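PDB 5BU9: beta-N-acetylhexosaminidase, which probably hydrolyses terminal non-reducing N-acetyl-D-hexosamine units from N-acetyl-beta-D-hexosaminides, as a member of glycosyl hydrolase family 3. Local coordinates for residues P132-V137 against T162-A167; G178-I183 against A225-T230. All coordinates share one frame; numbering follows the deposited sequence.

Contact 1: residues P132-V137 against T162-A167; sequences PVMDVV and TVASHA
The Met134 side chain, a selenomethionine, lies over the small alanine surface of helix 160-176. Its CE methyl rests 3.6 Å from Ala164 CA and also meets Ala167 CB. Chi3 of 80° bends the end of the chain and sets CE against both residues, which lie three positions apart on the helix. Pro132, which follows a cis peptide bond, also reaches Ala167. Its CG is 3.5 Å from Ala167 CB and lies close to Ala167 O as well. Val163 fills the other end of the contact with its two methyls. CG1, anti to its backbone N (chi1 167°), approaches Met134 O at 3.6 Å and Met134 CB at 4.1 Å. CG2 meets Val136 CG2 at 3.9 Å. An alanine in place of Val163 would probably open a gap beside Met134 CB and O and leave Val136 CG2 with less to pack on. The contact joins the loop after strand 128-129 to the helix that follows it in this TIM barrel. Helix 212-222 adds Phe217 against Met134 and Ala216 against Val136. Asp135 turns its CB away, and its carboxylate bonds to Leu189 N and His185 ND1. No hydrogen bond links the loop segment and the helix segment, so what holds them against each other is mainly apolar packing, with carbon atoms also resting on the carbonyls of Met134 and Ala167.

Contact 2: residues G178-I183 against A225-T230; sequences GVETVI and AAFVMT
Glu180 OE2 has three partners: Arg175 NE in a salt bridge, a water, and the amide of Thr181. Thr181 N gives that last bond to the anti lone pair of OE2, at 3.3 Å. The two segments belong to neighbouring parallel strands of the TIM barrel, and the water helps join them where they splay apart. It donates to Glu180 OE2 and to Thr181 O, and accepts from Ala226 N. Further on the backbones pair directly, with Ile183 bridging to Val228. Ile183 N bonds to Phe227 O at 3.1 Å. Met229 N bonds to Ile183 O at 2.8 Å, almost straight at 176°. Ile183 therefore uses both its N-H and its carbonyl on the one strand, as parallel pairing requires. Val182 packs through both methyls. CG2 presses on Phe227 CB at 3.4 Å, while CG1, anti to the backbone N, meets Met229 CB at 3.7 Å. The Phe227 side chain continues past Glu180 CB and also packs on Val264 and Val266 of the next strand and on Leu128 of strand 128-129, beyond strand 180-186. Ile183 and Val228 share another face of the sheet. With chi1 at 57°, Ile183 CG1 sits between its backbone N and carbonyl carbon and comes 3.7 Å from Val228 CG2; beyond it, CD1 lies 4.1 Å from Ala225 CB.

Overall arrangement
The centres of contact 1 and contact 2 are about 13 Å apart, and the two share a border. Met134 SE of contact 1 packs 3.4 Å from Ile183 CG2 of contact 2. Nearby, Pro132 CD lies 3.8 Å from Thr181 CB. Helix 160-176 of contact 1 runs on in the chain to strand 180-186 of contact 2. Contact 2 is the more central, about 7 Å from the centre of the chain against about 16 Å for contact 1. The strand also carries Lys184, whose backbone bonds to Pro132 and Met134. A bound glycerol, probably from crystallisation, lies about 4 Å from the Met229 side chain.

Contact 1: residues P132-V137 against T162-A167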
ATOM      1  N   PRO A 132      -6.023   4.733   5.203  1.00 28.85           N
ATOM      2  CA  PRO A 132      -7.425   4.681   4.793  1.00 43.87           C
ATOM      3  C   PRO A 132      -7.621   4.740   3.282  1.00 43.84           C
ATOM      4  O   PRO A 132      -6.805   5.301   2.561  1.00 30.98           O
ATOM      5  CB  PRO A 132      -8.010   5.928   5.452  1.00 46.24           C
ATOM      6  CG  PRO A 132      -6.840   6.939   5.375  1.00 36.23           C
ATOM      7  CD  PRO A 132      -5.601   6.109   5.562  1.00 34.32           C
ATOM      8  N   VAL A 133      -8.725   4.165   2.827  1.00 30.41           N
ATOM      9  CA  VAL A 133      -9.245   4.367   1.474  1.00 29.02           C
ATOM     10  C   VAL A 133      -9.712   5.804   1.272  1.00 34.60           C
ATOM     11  O   VAL A 133     -10.630   6.267   1.936  1.00 38.10           O
ATOM     12  CB  VAL A 133     -10.400   3.394   1.198  1.00 35.07           C
ATOM     13  CG1 VAL A 133     -11.128   3.768  -0.052  1.00 27.10           C
ATOM     14  CG2 VAL A 133      -9.885   1.972   1.110  1.00 27.07           C
HETATM   15  N   MSE A 134      -9.097   6.518   0.344  1.00 29.21           N
HETATM   16  CA  MSE A 134      -9.559   7.867   0.041  1.00 32.19           C
HETATM   17  C   MSE A 134     -10.170   7.950  -1.351  1.00 52.90           C
HETATM   18  O   MSE A 134     -10.325   9.038  -1.906  1.00 37.95           O
HETATM   19  CB  MSE A 134      -8.418   8.863   0.193  1.00 29.65           C
HETATM   20  CG  MSE A 134      -7.859   8.852   1.603  1.00 40.22           C
HETATM   21 SE   MSE A 134      -6.821  10.436   2.025  0.72 44.78          SE
HETATM   22  CE  MSE A 134      -8.314  11.645   2.403  1.00 40.73           C
ATOM     23  N   ASP A 135     -10.515   6.785  -1.897  1.00 32.49           N
ATOM     24  CA  ASP A 135     -11.241   6.695  -3.138  1.00 31.69           C
ATOM     25  C   ASP A 135     -12.574   7.374  -2.908  1.00 52.20           C
ATOM     26  O   ASP A 135     -13.118   7.277  -1.820  1.00 37.75           O
ATOM     27  CB  ASP A 135     -11.468   5.231  -3.562  1.00 28.07           C
ATOM     28  CG  ASP A 135     -10.186   4.503  -3.902  1.00 64.02           C
ATOM     29  OD1 ASP A 135      -9.344   5.054  -4.661  1.00 35.86           O
ATOM     30  OD2 ASP A 135     -10.040   3.361  -3.407  1.00 33.50           O
ATOM     31  N   VAL A 136     -13.107   8.051  -3.913  1.00 41.41           N
ATOM     32  CA  VAL A 136     -14.430   8.644  -3.779  1.00 30.65           C
ATOM     33  C   VAL A 136     -15.405   7.929  -4.697  1.00 36.52           C
ATOM     34  O   VAL A 136     -15.152   7.832  -5.886  1.00 42.14           O
ATOM     35  CB  VAL A 136     -14.391  10.150  -4.077  1.00 35.61           C
ATOM     36  CG1 VAL A 136     -15.763  10.714  -4.001  1.00 33.26           C
ATOM     37  CG2 VAL A 136     -13.515  10.852  -3.073  1.00 40.05           C
ATOM     38  N   VAL A 137     -16.511   7.433  -4.148  1.00 41.85           N
ATOM     39  CA  VAL A 137     -17.543   6.779  -4.943  1.00 47.15           C
ATOM     40  C   VAL A 137     -18.520   7.896  -5.353  1.00 38.69           C
ATOM     41  O   VAL A 137     -18.696   8.851  -4.617  1.00 45.26           O
ATOM     42  CB  VAL A 137     -18.199   5.612  -4.156  1.00 44.19           C
ATOM     43  CG1 VAL A 137     -19.378   5.016  -4.886  1.00 35.75           C
ATOM     44  CG2 VAL A 137     -17.190   4.514  -3.928  1.00 30.13           C
ATOM     45  N   THR A 162     -16.085  14.982   2.712  1.00 55.06           N
ATOM     46  CA  THR A 162     -16.424  13.932   3.667  1.00 56.36           C
ATOM     47  C   THR A 162     -15.290  12.920   3.758  1.00 41.78           C
ATOM     48  O   THR A 162     -14.841  12.567   4.843  1.00 58.50           O
ATOM     49  CB  THR A 162     -17.731  13.197   3.263  1.00 43.37           C
ATOM     50  OG1 THR A 162     -18.751  14.159   2.984  1.00 67.21           O
ATOM     51  CG2 THR A 162     -18.198  12.284   4.365  1.00 47.87           C
ATOM     52  N   VAL A 163     -14.844  12.451   2.599  1.00 48.16           N
ATOM     53  CA  VAL A 163     -13.766  11.480   2.533  1.00 41.86           C
ATOM     54  C   VAL A 163     -12.505  12.014   3.187  1.00 40.06           C
ATOM     55  O   VAL A 163     -11.885  11.315   3.987  1.00 39.44           O
ATOM     56  CB  VAL A 163     -13.508  11.054   1.069  1.00 38.80           C
ATOM     57  CG1 VAL A 163     -12.179  10.273   0.928  1.00 35.86           C
ATOM     58  CG2 VAL A 163     -14.691  10.206   0.580  1.00 41.36           C
ATOM     59  N   ALA A 164     -12.120  13.241   2.851  1.00 53.10           N
ATOM     60  CA  ALA A 164     -10.950  13.875   3.459  1.00 39.79           C
ATOM     61  C   ALA A 164     -11.028  13.942   4.981  1.00 62.20           C
ATOM     62  O   ALA A 164     -10.091  13.557   5.664  1.00 42.58           O
ATOM     63  CB  ALA A 164     -10.776  15.251   2.924  1.00 45.63           C
ATOM     64  N   SER A 165     -12.131  14.465   5.514  1.00 42.44           N
ATOM     65  CA  SER A 165     -12.225  14.692   6.954  1.00 43.80           C
ATOM     66  C   SER A 165     -12.228  13.358   7.739  1.00 43.27           C
ATOM     67  O   SER A 165     -11.694  13.274   8.839  1.00 51.51           O
ATOM     68  CB  SER A 165     -13.458  15.533   7.296  1.00 45.51           C
ATOM     69  OG  SER A 165     -14.672  14.904   6.935  1.00 48.36           O
ATOM     70  N   HIS A 166     -12.793  12.305   7.169  1.00 42.25           N
ATOM     71  CA  HIS A 166     -12.819  11.071   7.913  1.00 45.45           C
ATOM     72  C   HIS A 166     -11.523  10.290   7.740  1.00 51.41           C
ATOM     73  O   HIS A 166     -10.955   9.832   8.742  1.00 42.00           O
ATOM     74  CB  HIS A 166     -14.060  10.264   7.539  1.00 48.05           C
ATOM     75  CG  HIS A 166     -15.319  10.937   7.979  1.00 65.15           C
ATOM     76  ND1 HIS A 166     -15.919  11.931   7.241  1.00 49.72           N
ATOM     77  CD2 HIS A 166     -16.033  10.835   9.124  1.00 44.56           C
ATOM     78  CE1 HIS A 166     -16.977  12.381   7.892  1.00 57.14           C
ATOM     79  NE2 HIS A 166     -17.068  11.733   9.038  1.00 49.69           N
ATOM     80  N   ALA A 167     -11.017  10.172   6.515  1.00 39.03           N
ATOM     81  CA  ALA A 167      -9.782   9.413   6.322  1.00 37.66           C
ATOM     82  C   ALA A 167      -8.639  10.100   7.054  1.00 40.00           C
ATOM     83  O   ALA A 167      -7.770   9.429   7.624  1.00 37.76           O
ATOM     84  CB  ALA A 167      -9.447   9.232   4.837  1.00 41.09           C
TER

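Contact 2: residues G178-I183 against A225-T230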
ATOM      1  N   GLY A 178       1.358   5.249  16.788  1.00 42.90           N
ATOM      2  CA  GLY A 178       2.599   4.752  16.213  1.00 41.90           C
ATOM      3  C   GLY A 178       2.480   3.947  14.929  1.00 39.73           C
ATOM      4  O   GLY A 178       3.415   3.253  14.532  1.00 50.25           O
ATOM      5  N   VAL A 179       1.330   4.042  14.264  1.00 40.22           N
ATOM      6  CA  VAL A 179       1.103   3.304  13.017  1.00 36.95           C
ATOM      7  C   VAL A 179       0.918   4.262  11.871  1.00 45.59           C
ATOM      8  O   VAL A 179      -0.060   5.015  11.854  1.00 41.97           O
ATOM      9  CB  VAL A 179      -0.134   2.386  13.095  1.00 39.65           C
ATOM     10  CG1 VAL A 179      -0.189   1.539  11.842  1.00 38.26           C
ATOM     11  CG2 VAL A 179      -0.090   1.538  14.331  1.00 37.43           C
ATOM     12  N   GLU A 180       1.829   4.229  10.899  1.00 40.61           N
ATOM     13  CA  GLU A 180       1.686   5.081   9.727  1.00 34.66           C
ATOM     14  C   GLU A 180       0.615   4.522   8.821  1.00 49.44           C
ATOM     15  O   GLU A 180       0.294   3.336   8.901  1.00 34.76           O
ATOM     16  CB  GLU A 180       3.011   5.220   8.965  1.00 34.17           C
ATOM     17  CG  GLU A 180       3.870   6.411   9.457  1.00 47.65           C
ATOM     18  CD  GLU A 180       3.250   7.791   9.149  1.00 57.46           C
ATOM     19  OE1 GLU A 180       3.884   8.815   9.522  1.00 63.88           O
ATOM     20  OE2 GLU A 180       2.145   7.856   8.535  1.00 44.85           O
ATOM     21  N   THR A 181       0.066   5.376   7.960  1.00 35.89           N
ATOM     22  CA  THR A 181      -0.991   4.956   7.049  1.00 32.02           C
ATOM     23  C   THR A 181      -0.550   5.080   5.586  1.00 38.87           C
ATOM     24  O   THR A 181       0.441   5.747   5.278  1.00 34.12           O
ATOM     25  CB  THR A 181      -2.253   5.780   7.280  1.00 38.09           C
ATOM     26  OG1 THR A 181      -1.891   7.162   7.419  1.00 39.69           O
ATOM     27  CG2 THR A 181      -2.960   5.305   8.570  1.00 33.90           C
ATOM     28  N   VAL A 182      -1.257   4.383   4.706  1.00 33.64           N
ATOM     29  CA  VAL A 182      -1.057   4.491   3.268  1.00 34.35           C
ATOM     30  C   VAL A 182      -2.370   4.888   2.620  1.00 45.27           C
ATOM     31  O   VAL A 182      -3.294   4.098   2.615  1.00 36.48           O
ATOM     32  CB  VAL A 182      -0.570   3.173   2.702  1.00 34.07           C
ATOM     33  CG1 VAL A 182      -0.336   3.298   1.191  1.00 28.22           C
ATOM     34  CG2 VAL A 182       0.713   2.719   3.460  1.00 28.24           C
ATOM     35  N   ILE A 183      -2.500   6.103   2.096  1.00 34.50           N
ATOM     36  CA  ILE A 183      -3.797   6.452   1.496  1.00 38.81           C
ATOM     37  C   ILE A 183      -3.890   5.746   0.137  1.00 37.70           C
ATOM     38  O   ILE A 183      -2.888   5.622  -0.575  1.00 28.27           O
ATOM     39  CB  ILE A 183      -3.992   7.990   1.407  1.00 33.70           C
ATOM     40  CG1 ILE A 183      -2.879   8.651   0.616  1.00 39.90           C
ATOM     41  CG2 ILE A 183      -4.012   8.604   2.806  1.00 31.87           C
ATOM     42  CD1 ILE A 183      -3.192  10.086   0.317  1.00 32.57           C
ATOM     43  N   ALA A 225       0.257  12.870   4.757  1.00 44.08           N
ATOM     44  CA  ALA A 225       0.416  11.483   4.302  1.00 60.51           C
ATOM     45  C   ALA A 225       1.874  11.171   3.923  1.00 45.85           C
ATOM     46  O   ALA A 225       2.506  11.956   3.232  1.00 44.86           O
ATOM     47  CB  ALA A 225      -0.500  11.216   3.124  1.00 36.63           C
ATOM     48  N   ALA A 226       2.393  10.036   4.390  1.00 39.50           N
ATOM     49  CA  ALA A 226       3.796   9.663   4.206  1.00 39.59           C
ATOM     50  C   ALA A 226       3.944   8.546   3.179  1.00 39.02           C
ATOM     51  O   ALA A 226       5.052   8.267   2.717  1.00 39.86           O
ATOM     52  CB  ALA A 226       4.400   9.228   5.534  1.00 34.59           C
ATOM     53  N   PHE A 227       2.826   7.877   2.897  1.00 33.85           N
ATOM     54  CA  PHE A 227       2.730   6.760   1.937  1.00 34.10           C
ATOM     55  C   PHE A 227       1.455   6.927   1.123  1.00 36.73           C
ATOM     56  O   PHE A 227       0.378   7.231   1.669  1.00 35.88           O
ATOM     57  CB  PHE A 227       2.674   5.381   2.623  1.00 35.79           C
ATOM     58  CG  PHE A 227       3.906   5.021   3.419  1.00 39.03           C
ATOM     59  CD1 PHE A 227       4.118   5.563   4.685  1.00 43.40           C
ATOM     60  CD2 PHE A 227       4.834   4.099   2.915  1.00 33.94           C
ATOM     61  CE1 PHE A 227       5.256   5.230   5.435  1.00 36.27           C
ATOM     62  CE2 PHE A 227       5.984   3.759   3.642  1.00 34.90           C
ATOM     63  CZ  PHE A 227       6.205   4.328   4.910  1.00 36.78           C
ATOM     64  N   VAL A 228       1.575   6.701  -0.179  1.00 32.24           N
ATOM     65  CA  VAL A 228       0.432   6.665  -1.081  1.00 35.25           C
ATOM     66  C   VAL A 228       0.494   5.371  -1.879  1.00 40.79           C
ATOM     67  O   VAL A 228       1.553   5.014  -2.414  1.00 33.57           O
ATOM     68  CB  VAL A 228       0.403   7.881  -2.030  1.00 36.40           C
ATOM     69  CG1 VAL A 228      -0.692   7.694  -3.061  1.00 32.58           C
ATOM     70  CG2 VAL A 228       0.234   9.204  -1.236  1.00 29.56           C
HETATM   71  N   MSE A 229      -0.637   4.685  -1.982  1.00 30.67           N
HETATM   72  CA  MSE A 229      -0.737   3.504  -2.853  1.00 33.13           C
HETATM   73  C   MSE A 229      -1.430   3.826  -4.184  1.00 28.93           C
HETATM   74  O   MSE A 229      -2.440   4.531  -4.225  1.00 32.32           O
HETATM   75  CB  MSE A 229      -1.474   2.355  -2.151  1.00 24.20           C
HETATM   76  CG  MSE A 229      -1.721   1.176  -3.058  1.00 30.99           C
HETATM   77 SE   MSE A 229      -2.699  -0.266  -2.181  0.70 36.21          SE
HETATM   78  CE  MSE A 229      -1.316  -0.912  -1.043  1.00 24.65           C
ATOM     79  N   THR A 230      -0.876   3.308  -5.271  1.00 30.56           N
ATOM     80  CA  THR A 230      -1.420   3.505  -6.610  1.00 26.86           C
ATOM     81  C   THR A 230      -2.296   2.311  -7.045  1.00 35.59           C
ATOM     82  O   THR A 230      -2.044   1.159  -6.657  1.00 36.51           O
ATOM     83  CB  THR A 230      -0.292   3.686  -7.639  1.00 36.26           C
ATOM     84  OG1 THR A 230       0.593   2.566  -7.518  1.00 25.96           O
ATOM     85  CG2 THR A 230       0.499   5.027  -7.411  1.00 24.62           C
TER
HETATM   86  O   HOH W   1       1.131   8.406   5.947  1.00 40.13           O